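Local coordinates for protein putative pectin lyase (Geobacillus virus E2, PDB 7CHU) that probably serves as a trimeric phage tailspike whose pectate-lyase-like beta-helix recognises, and may degrade, polysaccharide on the host cell surface, at residues 117-122 / 142-147; 136-141 / 173-178; 92-97 / 126-131; 187-192 / 202-207; 196-201 / 219-224. All coordinates share one frame; numbering follows the deposited sequence.

Contact 1. Residues 117-122 / 142-147; sequences FPTGTY and MSATCI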
# COMPACT_ATOMS: atom_id res chain seq x y z
N PHE A 117 6.78 -19.01 -21.28
CA PHE A 117 7.85 -18.59 -22.21
C PHE A 117 9.18 -18.74 -21.47
O PHE A 117 9.48 -17.91 -20.60
CB PHE A 117 7.68 -17.13 -22.66
CG PHE A 117 6.44 -16.83 -23.45
CD1 PHE A 117 5.18 -16.89 -22.88
CD2 PHE A 117 6.55 -16.39 -24.76
CE1 PHE A 117 4.05 -16.60 -23.62
CE2 PHE A 117 5.42 -16.09 -25.52
CZ PHE A 117 4.16 -16.20 -24.95
N PRO A 118 10.01 -19.74 -21.79
CA PRO A 118 11.30 -19.88 -21.10
C PRO A 118 12.22 -18.72 -21.44
O PRO A 118 11.99 -17.96 -22.39
CB PRO A 118 11.87 -21.21 -21.63
CG PRO A 118 10.70 -21.92 -22.28
CD PRO A 118 9.79 -20.82 -22.77
N THR A 119 13.27 -18.59 -20.63
CA THR A 119 14.32 -17.60 -20.86
C THR A 119 14.66 -17.50 -22.34
O THR A 119 14.84 -18.52 -23.01
CB THR A 119 15.56 -17.98 -20.06
OG1 THR A 119 15.26 -17.88 -18.67
CG2 THR A 119 16.72 -17.04 -20.41
N GLY A 120 14.67 -16.29 -22.86
CA GLY A 120 14.98 -16.11 -24.27
C GLY A 120 14.50 -14.78 -24.81
O GLY A 120 13.81 -14.02 -24.15
N THR A 121 14.89 -14.55 -26.06
CA THR A 121 14.52 -13.37 -26.83
C THR A 121 13.63 -13.86 -27.97
O THR A 121 14.07 -14.66 -28.79
CB THR A 121 15.78 -12.69 -27.37
OG1 THR A 121 16.59 -12.26 -26.28
CG2 THR A 121 15.44 -11.51 -28.25
N TYR A 122 12.38 -13.39 -28.01
CA TYR A 122 11.38 -13.89 -28.95
C TYR A 122 11.07 -12.79 -29.97
O TYR A 122 10.37 -11.82 -29.66
CB TYR A 122 10.12 -14.33 -28.21
CG TYR A 122 10.36 -15.50 -27.29
CD1 TYR A 122 10.89 -15.31 -26.02
CD2 TYR A 122 10.08 -16.80 -27.70
CE1 TYR A 122 11.12 -16.38 -25.18
CE2 TYR A 122 10.31 -17.90 -26.85
CZ TYR A 122 10.82 -17.66 -25.59
OH TYR A 122 11.06 -18.69 -24.72
N MET A 142 11.22 -10.62 -15.65
CA MET A 142 10.82 -9.38 -16.34
C MET A 142 11.78 -8.96 -17.46
O MET A 142 11.40 -8.14 -18.31
CB MET A 142 10.70 -8.23 -15.34
CG MET A 142 9.80 -7.07 -15.84
SD MET A 142 9.55 -5.76 -14.59
CE MET A 142 10.01 -6.69 -13.16
N SER A 143 13.01 -9.45 -17.47
CA SER A 143 13.92 -9.26 -18.60
C SER A 143 14.43 -10.56 -19.19
O SER A 143 14.81 -10.58 -20.37
CB SER A 143 15.11 -8.38 -18.17
OG SER A 143 15.95 -7.99 -19.24
N ALA A 144 14.44 -11.64 -18.41
CA ALA A 144 14.94 -12.93 -18.87
C ALA A 144 14.14 -13.44 -20.06
O ALA A 144 14.71 -14.06 -20.98
CB ALA A 144 14.87 -13.95 -17.73
N THR A 145 12.83 -13.23 -20.04
CA THR A 145 11.96 -13.52 -21.16
C THR A 145 11.61 -12.18 -21.80
O THR A 145 10.96 -11.35 -21.17
CB THR A 145 10.69 -14.26 -20.73
OG1 THR A 145 11.04 -15.54 -20.19
CG2 THR A 145 9.76 -14.46 -21.95
N CYS A 146 12.07 -11.96 -23.03
CA CYS A 146 11.88 -10.67 -23.69
C CYS A 146 11.30 -10.87 -25.10
O CYS A 146 11.92 -11.53 -25.94
CB CYS A 146 13.19 -9.90 -23.75
SG CYS A 146 13.01 -8.22 -24.48
N ILE A 147 10.14 -10.29 -25.35
CA ILE A 147 9.53 -10.28 -26.68
C ILE A 147 10.06 -9.06 -27.42
O ILE A 147 9.92 -7.93 -26.93
CB ILE A 147 8.00 -10.26 -26.58
CG1 ILE A 147 7.48 -11.29 -25.55
CG2 ILE A 147 7.37 -10.45 -27.94
CD1 ILE A 147 7.80 -12.76 -25.84
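Ile147 points its CD1 methyl between two aromatic side chains, Phe117 and Tyr122. CD1 lies 3.7 Å from Tyr122 CB. It is also 4.0 Å from Phe117 CD2, and there the two side chains cross at about a right angle. Thr145 sits on the same sheet face as Tyr122 and Ile147. Its CG2, anti to the backbone N, packs 3.5 Å from Phe117 CB and also touches Tyr122 CE1. Its OG1 donates to Phe117 O at 2.9 Å, from above the carbonyl plane, and is hydrogen-bonded to Ala140 N as well. Strands 120-122 and 145-147 run parallel, as neighbours on successive coils of a right-handed beta-helix of the pectate-lyase type. Three backbone bonds join them: Gly120 N to Ala144 O, Cys146 N to Gly120 O, and Tyr122 N to Cys146 O. Gly120 thus gives both its N and its O to the pairing. Cys146 O also lies at the edge of the Tyr122 ring. The far end of that ring is tied down, since Tyr122 OH donates to Pro118 O at 2.6 Å. Thr119 OG1 is hydrogen-bonded to Gly112 O of the second subunit.

Contact 2. Residues 136-141 / 173-178; sequences RLVGAG and GIEKMC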
# COMPACT_ATOMS: atom_id res chain seq x y z
N ARG A 136 -2.99 -17.01 -19.07
CA ARG A 136 -1.92 -16.21 -18.48
C ARG A 136 -0.64 -16.46 -19.26
O ARG A 136 -0.26 -17.61 -19.48
CB ARG A 136 -1.72 -16.57 -17.01
CG ARG A 136 -2.64 -15.85 -16.07
CD ARG A 136 -2.17 -16.07 -14.64
NE ARG A 136 -2.36 -17.46 -14.24
CZ ARG A 136 -1.52 -18.14 -13.47
NH1 ARG A 136 -0.41 -17.58 -13.01
NH2 ARG A 136 -1.80 -19.41 -13.17
N LEU A 137 0.03 -15.37 -19.66
CA LEU A 137 1.34 -15.44 -20.32
C LEU A 137 2.43 -15.21 -19.27
O LEU A 137 2.54 -14.12 -18.70
CB LEU A 137 1.45 -14.41 -21.43
CG LEU A 137 0.31 -14.30 -22.46
CD1 LEU A 137 0.59 -13.19 -23.49
CD2 LEU A 137 0.04 -15.64 -23.16
N VAL A 138 3.25 -16.22 -19.03
CA VAL A 138 4.23 -16.21 -17.95
C VAL A 138 5.61 -16.50 -18.54
O VAL A 138 5.77 -17.48 -19.26
CB VAL A 138 3.88 -17.26 -16.87
CG1 VAL A 138 4.97 -17.30 -15.77
CG2 VAL A 138 2.48 -17.00 -16.30
N GLY A 139 6.59 -15.66 -18.22
CA GLY A 139 7.97 -15.88 -18.58
C GLY A 139 8.85 -16.24 -17.39
O GLY A 139 8.39 -16.48 -16.28
N ALA A 140 10.15 -16.26 -17.65
CA ALA A 140 11.13 -16.62 -16.62
C ALA A 140 11.62 -15.44 -15.80
O ALA A 140 12.36 -15.64 -14.82
CB ALA A 140 12.32 -17.32 -17.27
N GLY A 141 11.22 -14.22 -16.15
CA GLY A 141 11.65 -13.02 -15.46
C GLY A 141 11.38 -11.78 -16.30
O GLY A 141 11.34 -11.89 -17.53
N GLY A 173 -3.87 -12.49 -18.09
CA GLY A 173 -2.78 -11.79 -17.43
C GLY A 173 -1.44 -12.04 -18.10
O GLY A 173 -1.31 -12.89 -18.99
N ILE A 174 -0.46 -11.25 -17.67
CA ILE A 174 0.94 -11.38 -18.04
C ILE A 174 1.74 -11.36 -16.74
O ILE A 174 1.45 -10.57 -15.84
CB ILE A 174 1.41 -10.23 -18.97
CG1 ILE A 174 0.57 -10.18 -20.27
CG2 ILE A 174 2.90 -10.36 -19.29
CD1 ILE A 174 0.95 -9.05 -21.20
N GLU A 175 2.77 -12.21 -16.65
CA GLU A 175 3.66 -12.23 -15.50
C GLU A 175 5.09 -12.48 -15.98
O GLU A 175 5.31 -13.30 -16.86
CB GLU A 175 3.29 -13.32 -14.47
CG GLU A 175 1.87 -13.28 -13.92
CD GLU A 175 1.55 -14.55 -13.11
OE1 GLU A 175 2.47 -15.11 -12.47
OE2 GLU A 175 0.39 -15.03 -13.14
N LYS A 176 6.03 -11.75 -15.40
CA LYS A 176 7.45 -12.07 -15.47
C LYS A 176 7.99 -12.16 -16.91
O LYS A 176 8.62 -13.15 -17.31
CB LYS A 176 7.72 -13.38 -14.73
CG LYS A 176 7.19 -13.43 -13.33
CD LYS A 176 7.99 -12.50 -12.46
CE LYS A 176 7.54 -12.52 -10.99
NZ LYS A 176 8.49 -11.63 -10.21
N MET A 177 7.82 -11.07 -17.67
CA MET A 177 8.38 -10.97 -19.01
C MET A 177 8.34 -9.51 -19.45
O MET A 177 7.63 -8.69 -18.86
CB MET A 177 7.63 -11.86 -20.01
CG MET A 177 6.29 -11.30 -20.47
SD MET A 177 5.52 -12.26 -21.84
CE MET A 177 5.25 -13.77 -20.97
N CYS A 178 9.13 -9.19 -20.49
CA CYS A 178 9.23 -7.84 -21.06
C CYS A 178 8.73 -7.87 -22.50
O CYS A 178 8.98 -8.84 -23.23
CB CYS A 178 10.70 -7.30 -21.05
SG CYS A 178 10.94 -5.55 -21.65
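The Arg136 guanidinium meets the Glu175 carboxylate edge-on, with the two planes 21° apart. Arg136 NH1 donates to Glu175 OE2 at 2.7 Å in a salt bridge. OE2 lies nearly in the guanidinium plane and is met on its syn side. Arg136 CD also comes within 3.1 Å of Glu175 OE2. The second amino group is used between chains: Arg136 NH2 donates to Ala140 O of the third subunit. Val138 lies side by side with Glu175, its CG2 4.1 Å from Glu175 CD. Strands 136-139 and 173-175 are parallel partners on adjacent coils of the beta-helix. Leu137 N bonds to Gly173 O, Glu175 N to Leu137 O, and Gly139 N to Glu175 O. Segment 173-178 turns a corner at Lys176 (phi 58°). Here the backbones pass closely, with Gly139 CA 3.1 Å from Lys176 O. Beyond the corner, the Met177 chain bends at chi3 (65°), and its CE packs 3.6 Å from Leu137 O. Lys176 NZ forms a salt bridge with Asp201. Strand 113-117 pairs with 135-139 on the side away from 173-175. Inside, Leu137, Ile174 and Met177 face strand 156-160, and Phe199 of strand 198-200 packs on Ile174.

Contact 3. Residues 92-97 / 126-131; sequences VAIQNA and SKITIN
Gln95 on helix 91-99 reaches across to Thr129 on strand 128-130. The helix lies against the N-terminal end of the parallel beta-helix, a position consistent with the N-terminal capping helix of pectate-lyase-like folds. It runs nearly parallel to the strand, with the two axes 8.5 Å apart.

Hydrogen bonds carry most of the contact. The side-chain amide of Gln95 engages both backbone polar groups of one residue. Thr129 N donates to Gln95 OE1 at 2.9 Å, on a lone pair in the carbonyl plane. In return Gln95 NE2 donates to Thr129 O at 3.0 Å, almost straight, with an N-H...O angle of 176°. This bond also lies on a lone pair, and Thr129 O is within the amide plane of Gln95. The pairing fixes the amide flip, with oxygen toward the N-H and nitrogen toward the C=O. NE2 has a second partner in Asn99 OD1, one helical turn further on. Gln95 CG is anti to the backbone N, and the chain then bends at chi2 (67°), which places CD where the amide reaches Thr129.

The apolar part is smaller. Ile94 CG2 meets Ile128 CD1 at 3.7 Å, the two side chains crossing at about a right angle. Ile128 also packs on Thr91 and Ile98 of the same helix. Strand 128-130 is itself hydrogen-bonded through its backbone to strand 156-160.

Water completes the contact. One molecule donates both its protons, to Gln95 OE1 at 2.7 Å and to Lys127 O at 2.8 Å, so OE1 accepts from this water as well as from Thr129 N.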
# COMPACT_ATOMS: atom_id res chain seq x y z
N VAL A 92 4.51 -17.30 -35.15
CA VAL A 92 3.53 -18.35 -35.42
C VAL A 92 3.56 -19.40 -34.32
O VAL A 92 2.52 -19.91 -33.88
CB VAL A 92 3.76 -18.97 -36.81
CG1 VAL A 92 2.86 -20.19 -37.02
CG2 VAL A 92 3.51 -17.92 -37.91
N ALA A 93 4.76 -19.73 -33.82
CA ALA A 93 4.85 -20.74 -32.77
C ALA A 93 4.17 -20.27 -31.50
O ALA A 93 3.44 -21.04 -30.85
CB ALA A 93 6.32 -21.10 -32.52
N ILE A 94 4.35 -18.99 -31.14
CA ILE A 94 3.71 -18.46 -29.94
C ILE A 94 2.19 -18.44 -30.11
O ILE A 94 1.45 -18.82 -29.19
CB ILE A 94 4.25 -17.05 -29.60
CG1 ILE A 94 5.72 -17.12 -29.16
CG2 ILE A 94 3.40 -16.38 -28.50
CD1 ILE A 94 6.43 -15.75 -29.16
N GLN A 95 1.71 -18.00 -31.27
CA GLN A 95 0.26 -18.02 -31.50
C GLN A 95 -0.29 -19.44 -31.44
O GLN A 95 -1.34 -19.68 -30.83
CB GLN A 95 -0.06 -17.37 -32.86
CG GLN A 95 -1.55 -17.14 -33.10
CD GLN A 95 -2.11 -16.10 -32.15
OE1 GLN A 95 -1.88 -14.90 -32.34
NE2 GLN A 95 -2.83 -16.54 -31.13
N ASN A 96 0.41 -20.40 -32.05
CA ASN A 96 -0.03 -21.79 -31.99
C ASN A 96 -0.09 -22.29 -30.55
O ASN A 96 -1.04 -22.98 -30.17
CB ASN A 96 0.90 -22.68 -32.85
CG ASN A 96 0.64 -22.50 -34.34
OD1 ASN A 96 -0.37 -21.91 -34.71
ND2 ASN A 96 1.50 -23.05 -35.19
N ALA A 97 0.90 -21.92 -29.73
CA ALA A 97 0.89 -22.30 -28.33
C ALA A 97 -0.34 -21.75 -27.62
O ALA A 97 -1.04 -22.49 -26.92
CB ALA A 97 2.15 -21.81 -27.63
N SER A 126 4.24 -9.81 -36.01
CA SER A 126 2.87 -9.37 -36.21
C SER A 126 2.09 -9.69 -34.95
O SER A 126 2.54 -10.46 -34.09
CB SER A 126 2.23 -10.01 -37.45
OG SER A 126 1.98 -11.39 -37.26
N LYS A 127 0.92 -9.07 -34.86
CA LYS A 127 0.11 -9.07 -33.66
C LYS A 127 -0.19 -10.50 -33.21
O LYS A 127 -0.57 -11.35 -34.03
CB LYS A 127 -1.18 -8.31 -33.94
CG LYS A 127 -2.20 -8.32 -32.83
CD LYS A 127 -3.48 -7.58 -33.25
CE LYS A 127 -4.23 -8.25 -34.40
NZ LYS A 127 -5.59 -7.65 -34.57
N ILE A 128 -0.02 -10.76 -31.92
CA ILE A 128 -0.39 -12.03 -31.29
C ILE A 128 -1.65 -11.80 -30.47
O ILE A 128 -1.69 -10.90 -29.62
CB ILE A 128 0.75 -12.58 -30.42
CG1 ILE A 128 1.92 -13.03 -31.31
CG2 ILE A 128 0.26 -13.74 -29.55
CD1 ILE A 128 3.21 -13.27 -30.55
N THR A 129 -2.67 -12.62 -30.68
CA THR A 129 -3.98 -12.38 -30.11
C THR A 129 -4.32 -13.42 -29.05
O THR A 129 -4.06 -14.62 -29.23
CB THR A 129 -5.06 -12.36 -31.20
OG1 THR A 129 -5.12 -13.64 -31.84
CG2 THR A 129 -4.75 -11.29 -32.26
N ILE A 130 -4.90 -12.95 -27.96
CA ILE A 130 -5.42 -13.78 -26.88
C ILE A 130 -6.91 -13.47 -26.81
O ILE A 130 -7.30 -12.38 -26.38
CB ILE A 130 -4.72 -13.48 -25.54
CG1 ILE A 130 -3.22 -13.76 -25.63
CG2 ILE A 130 -5.30 -14.38 -24.44
CD1 ILE A 130 -2.37 -12.62 -26.16
N ASN A 131 -7.74 -14.41 -27.28
CA ASN A 131 -9.17 -14.14 -27.41
C ASN A 131 -10.03 -15.00 -26.49
O ASN A 131 -11.25 -15.01 -26.64
CB ASN A 131 -9.66 -14.37 -28.85
CG ASN A 131 -8.88 -13.59 -29.88
OD1 ASN A 131 -8.45 -14.16 -30.87
ND2 ASN A 131 -8.73 -12.26 -29.69
O HOH W 1 -0.65 -14.13 -34.62

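Contact 4. Residues 187-192 / 202-207; sequences IGVSLK and FGVRYC
Cys207 SG rests against the backbone of Gly188, 3.5 Å from its CA and 3.6 Å from its N. The sulfur is placed there by chi1 of -62°, with SG anti to the carbonyl carbon. Val204 approaches the same glycine, its CG1 lying 3.9 Å from Gly188 CA. Val204 CG1 and Cys207 SG therefore both pack directly on that one backbone carbon. Val204 divides its two methyls between neighbours. CG1 is anti to the backbone N (chi1 -180°) and meets the glycine. CG2 meets Val189 CG2 at 4.0 Å. Val189 CG2 also reaches Phe202 CE2 at 4.3 Å, approaching the ring obliquely.

The next shell sets these groups in place. Segment 187-192 turns a corner at Gly188, which carries Ile187 and Val189 onto different faces of the coil. Ile187 bonds through its backbone to Asn155 and Val157, and Val189 to Gly211 and Tyr213. On the other segment, the carboxamide of Asn230 holds both Val204 O and Cys207 N, which braces the turn bearing Cys207. The Phe202 ring meets that of Phe199, with planes at about 40°, and packs on Ile222.

The two segments belong to different walls of one beta-helix coil and face each other across its interior. Methyls, an aromatic ring, a thiol and a bare glycine make up the contact, without hydrogen bonds between the segments. It therefore rests on shape and dispersion, with little directional preference.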
# COMPACT_ATOMS: atom_id res chain seq x y z
N ILE A 187 2.08 -0.99 -30.37
CA ILE A 187 1.61 -0.98 -28.99
C ILE A 187 2.23 -2.19 -28.29
O ILE A 187 2.35 -3.26 -28.89
CB ILE A 187 0.07 -1.03 -28.94
CG1 ILE A 187 -0.53 0.25 -29.57
CG2 ILE A 187 -0.44 -1.25 -27.48
CD1 ILE A 187 -1.99 0.11 -29.97
N GLY A 188 2.66 -2.03 -27.05
CA GLY A 188 3.24 -3.17 -26.37
C GLY A 188 2.19 -4.20 -26.05
O GLY A 188 2.26 -5.35 -26.49
N VAL A 189 1.19 -3.79 -25.28
CA VAL A 189 0.11 -4.67 -24.84
C VAL A 189 -1.18 -3.90 -24.98
O VAL A 189 -1.26 -2.74 -24.54
CB VAL A 189 0.29 -5.13 -23.37
CG1 VAL A 189 -0.93 -5.91 -22.89
CG2 VAL A 189 1.59 -5.91 -23.20
N SER A 190 -2.18 -4.53 -25.57
CA SER A 190 -3.52 -3.96 -25.70
C SER A 190 -4.51 -4.81 -24.93
O SER A 190 -4.57 -6.03 -25.13
CB SER A 190 -3.94 -3.89 -27.17
OG SER A 190 -5.16 -3.20 -27.30
N LEU A 191 -5.33 -4.15 -24.10
CA LEU A 191 -6.35 -4.78 -23.28
C LEU A 191 -7.70 -4.14 -23.59
O LEU A 191 -7.83 -2.91 -23.57
CB LEU A 191 -6.04 -4.64 -21.77
CG LEU A 191 -4.66 -5.03 -21.23
CD1 LEU A 191 -4.58 -4.88 -19.68
CD2 LEU A 191 -4.28 -6.46 -21.63
N LYS A 192 -8.71 -4.97 -23.89
CA LYS A 192 -10.02 -4.42 -24.24
C LYS A 192 -11.11 -5.38 -23.79
O LYS A 192 -11.03 -6.57 -24.09
CB LYS A 192 -10.14 -4.18 -25.75
CG LYS A 192 -11.52 -3.66 -26.18
CD LYS A 192 -11.49 -3.18 -27.62
CE LYS A 192 -12.85 -2.68 -28.05
NZ LYS A 192 -12.78 -2.02 -29.40
N PHE A 202 5.84 -7.19 -15.04
CA PHE A 202 6.09 -7.28 -16.46
C PHE A 202 6.46 -5.91 -16.98
O PHE A 202 6.12 -4.90 -16.36
CB PHE A 202 4.91 -7.89 -17.23
CG PHE A 202 3.75 -6.94 -17.50
CD1 PHE A 202 2.84 -6.64 -16.53
CD2 PHE A 202 3.54 -6.42 -18.77
CE1 PHE A 202 1.75 -5.81 -16.80
CE2 PHE A 202 2.46 -5.61 -19.05
CZ PHE A 202 1.56 -5.30 -18.05
N GLY A 203 7.23 -5.88 -18.06
CA GLY A 203 7.77 -4.65 -18.60
C GLY A 203 7.24 -4.37 -19.99
O GLY A 203 6.98 -5.30 -20.76
N VAL A 204 7.04 -3.09 -20.30
CA VAL A 204 6.68 -2.63 -21.63
C VAL A 204 7.55 -1.42 -21.91
O VAL A 204 7.44 -0.40 -21.22
CB VAL A 204 5.19 -2.28 -21.76
CG1 VAL A 204 4.90 -1.81 -23.17
CG2 VAL A 204 4.31 -3.48 -21.44
N ARG A 205 8.45 -1.54 -22.88
CA ARG A 205 9.48 -0.54 -23.07
C ARG A 205 9.75 -0.32 -24.55
O ARG A 205 9.68 -1.26 -25.34
CB ARG A 205 10.78 -0.93 -22.35
CG ARG A 205 10.62 -1.18 -20.84
CD ARG A 205 11.94 -1.61 -20.19
NE ARG A 205 12.85 -0.47 -20.07
CZ ARG A 205 14.16 -0.54 -19.91
NH1 ARG A 205 14.76 -1.73 -19.83
NH2 ARG A 205 14.88 0.58 -19.82
N TYR A 206 10.06 0.93 -24.91
CA TYR A 206 10.53 1.29 -26.25
C TYR A 206 9.49 1.03 -27.33
O TYR A 206 9.83 0.70 -28.47
CB TYR A 206 11.84 0.58 -26.59
CG TYR A 206 12.94 0.87 -25.61
CD1 TYR A 206 13.60 2.09 -25.63
CD2 TYR A 206 13.33 -0.08 -24.67
CE1 TYR A 206 14.62 2.37 -24.74
CE2 TYR A 206 14.34 0.20 -23.76
CZ TYR A 206 14.98 1.43 -23.80
OH TYR A 206 15.99 1.70 -22.91
N CYS A 207 8.21 1.19 -26.99
CA CYS A 207 7.13 1.11 -27.97
C CYS A 207 6.79 2.53 -28.41
O CYS A 207 6.47 3.37 -27.57
CB CYS A 207 5.90 0.43 -27.38
SG CYS A 207 6.17 -1.26 -26.87

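Contact 5. Residues 196-201 / 219-224; sequences LGRFLD and DTNIIG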
# COMPACT_ATOMS: atom_id res chain seq x y z
N LEU A 196 -11.30 -8.78 -14.45
CA LEU A 196 -10.59 -9.61 -13.47
C LEU A 196 -9.22 -10.06 -13.99
O LEU A 196 -8.79 -11.19 -13.74
CB LEU A 196 -11.45 -10.80 -13.06
CG LEU A 196 -12.66 -10.36 -12.22
CD1 LEU A 196 -13.92 -11.21 -12.44
CD2 LEU A 196 -12.27 -10.35 -10.77
N GLY A 197 -8.53 -9.16 -14.68
CA GLY A 197 -7.16 -9.43 -15.07
C GLY A 197 -6.21 -9.37 -13.89
O GLY A 197 -6.42 -8.65 -12.91
N ARG A 198 -5.14 -10.17 -13.99
CA ARG A 198 -4.10 -10.25 -12.96
C ARG A 198 -2.73 -10.19 -13.64
O ARG A 198 -2.31 -11.16 -14.27
CB ARG A 198 -4.24 -11.53 -12.14
CG ARG A 198 -5.52 -11.62 -11.27
CD ARG A 198 -5.56 -10.52 -10.24
NE ARG A 198 -6.59 -10.69 -9.21
CZ ARG A 198 -7.77 -10.07 -9.22
NH1 ARG A 198 -8.11 -9.24 -10.22
NH2 ARG A 198 -8.62 -10.28 -8.21
N PHE A 199 -2.03 -9.08 -13.48
CA PHE A 199 -0.72 -8.87 -14.10
C PHE A 199 0.32 -8.66 -12.99
O PHE A 199 0.05 -7.99 -11.99
CB PHE A 199 -0.75 -7.65 -15.04
CG PHE A 199 -1.70 -7.78 -16.21
CD1 PHE A 199 -3.08 -7.71 -16.03
CD2 PHE A 199 -1.21 -7.96 -17.50
CE1 PHE A 199 -3.96 -7.84 -17.11
CE2 PHE A 199 -2.08 -8.08 -18.59
CZ PHE A 199 -3.46 -8.02 -18.40
N LEU A 200 1.51 -9.25 -13.16
CA LEU A 200 2.56 -9.13 -12.13
C LEU A 200 3.93 -8.99 -12.77
O LEU A 200 4.33 -9.85 -13.57
CB LEU A 200 2.54 -10.34 -11.18
CG LEU A 200 3.62 -10.39 -10.09
CD1 LEU A 200 3.46 -9.21 -9.11
CD2 LEU A 200 3.60 -11.74 -9.33
N ASP A 201 4.68 -7.96 -12.38
CA ASP A 201 6.11 -7.84 -12.73
C ASP A 201 6.34 -8.10 -14.22
O ASP A 201 6.92 -9.10 -14.64
CB ASP A 201 6.95 -8.81 -11.89
CG ASP A 201 6.92 -8.47 -10.38
OD1 ASP A 201 6.64 -7.30 -10.02
OD2 ASP A 201 7.19 -9.40 -9.57
N ASP A 219 -11.83 -4.16 -13.11
CA ASP A 219 -11.46 -5.02 -11.97
C ASP A 219 -10.15 -5.77 -12.22
O ASP A 219 -10.05 -6.99 -12.07
CB ASP A 219 -12.58 -6.01 -11.64
CG ASP A 219 -13.90 -5.32 -11.26
OD1 ASP A 219 -13.94 -4.60 -10.24
OD2 ASP A 219 -14.93 -5.53 -11.94
N THR A 220 -9.12 -5.02 -12.61
CA THR A 220 -7.86 -5.63 -13.01
C THR A 220 -6.71 -5.09 -12.16
O THR A 220 -6.55 -3.87 -12.01
CB THR A 220 -7.66 -5.37 -14.51
OG1 THR A 220 -8.67 -6.13 -15.18
CG2 THR A 220 -6.30 -5.80 -15.00
N ASN A 221 -5.93 -6.00 -11.57
CA ASN A 221 -4.79 -5.67 -10.73
C ASN A 221 -3.50 -5.75 -11.53
O ASN A 221 -3.25 -6.74 -12.23
CB ASN A 221 -4.67 -6.61 -9.53
CG ASN A 221 -5.81 -6.49 -8.56
OD1 ASN A 221 -6.56 -5.51 -8.59
ND2 ASN A 221 -5.95 -7.48 -7.70
N ILE A 222 -2.68 -4.72 -11.41
CA ILE A 222 -1.41 -4.62 -12.13
C ILE A 222 -0.35 -4.25 -11.11
O ILE A 222 -0.30 -3.10 -10.65
CB ILE A 222 -1.48 -3.59 -13.27
CG1 ILE A 222 -2.56 -4.01 -14.28
CG2 ILE A 222 -0.10 -3.45 -13.95
CD1 ILE A 222 -2.95 -2.90 -15.24
N ILE A 223 0.50 -5.21 -10.75
CA ILE A 223 1.50 -5.06 -9.70
C ILE A 223 2.88 -5.07 -10.33
O ILE A 223 3.20 -5.97 -11.10
CB ILE A 223 1.35 -6.19 -8.65
CG1 ILE A 223 -0.07 -6.22 -8.08
CG2 ILE A 223 2.39 -6.06 -7.52
CD1 ILE A 223 -0.34 -7.46 -7.22
N GLY A 224 3.71 -4.08 -10.00
CA GLY A 224 5.10 -4.10 -10.42
C GLY A 224 5.36 -3.86 -11.90
O GLY A 224 6.44 -4.22 -12.41
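Strands 198-200 and 220-223 are parallel neighbours on successive coils of the beta-helix, where its outer face meets other subunits of the trimer. Arg198 and Asn221 lie side by side, pointing the same way. Their flat ends stack with planes 22° apart, and Asn221 ND2 sits 3.5 Å above the centre of the guanidinium. Arg198 NH1 also donates to Gly197 O at 3.2 Å. Asn221 N reaches that oxygen at 3.0 Å from the opposite face of its plane. Arg198 also binds the third subunit: NE forms a salt bridge with Asp201 OD1 and NH2 a hydrogen bond with Gly224 O of that chain. Further along the same face, Leu200 CD1 touches Ile223 CG2 at 3.7 Å. On the inner face Phe199 CE1 meets Thr220 CG2 at 3.8 Å, and Phe199 CD1 meets Ile222 CG1 at 4.1 Å. Asn221 O lies at the edge of the Phe199 ring and accepts from Phe199 N. Asp201 N closes the pairing on Ile223 O. Asp201 OD1 packs 3.6 Å from Gly224 CA. Strand 169-175 flanks the pair beside 198-200, and strand 251-256 flanks it beside 220-223.

Overall arrangement
The five contacts lie within one part of the beta-helix, their centres about 9 to 21 Å apart. Contact 3 joins strand 128-130 to helix 91-99, at the N-terminal end of the beta-helix. Contact 1 is about 15 Å from it and shares packing on Ile94. Along the chain contact 1 crosses both contact 3 and contact 2. All three close before contacts 4 and 5 open, and these two cross each other. Phe117 N probably bonds to Val138 O between contacts 1 and 2. Contact 2 leads on to contact 5 through Ile174 O and Leu200 N, and to contact 4 through Met177 O and Gly203 N. Contacts 1, 2 and 5 also have partners in other subunits, so coil stacking and trimer assembly share these segments.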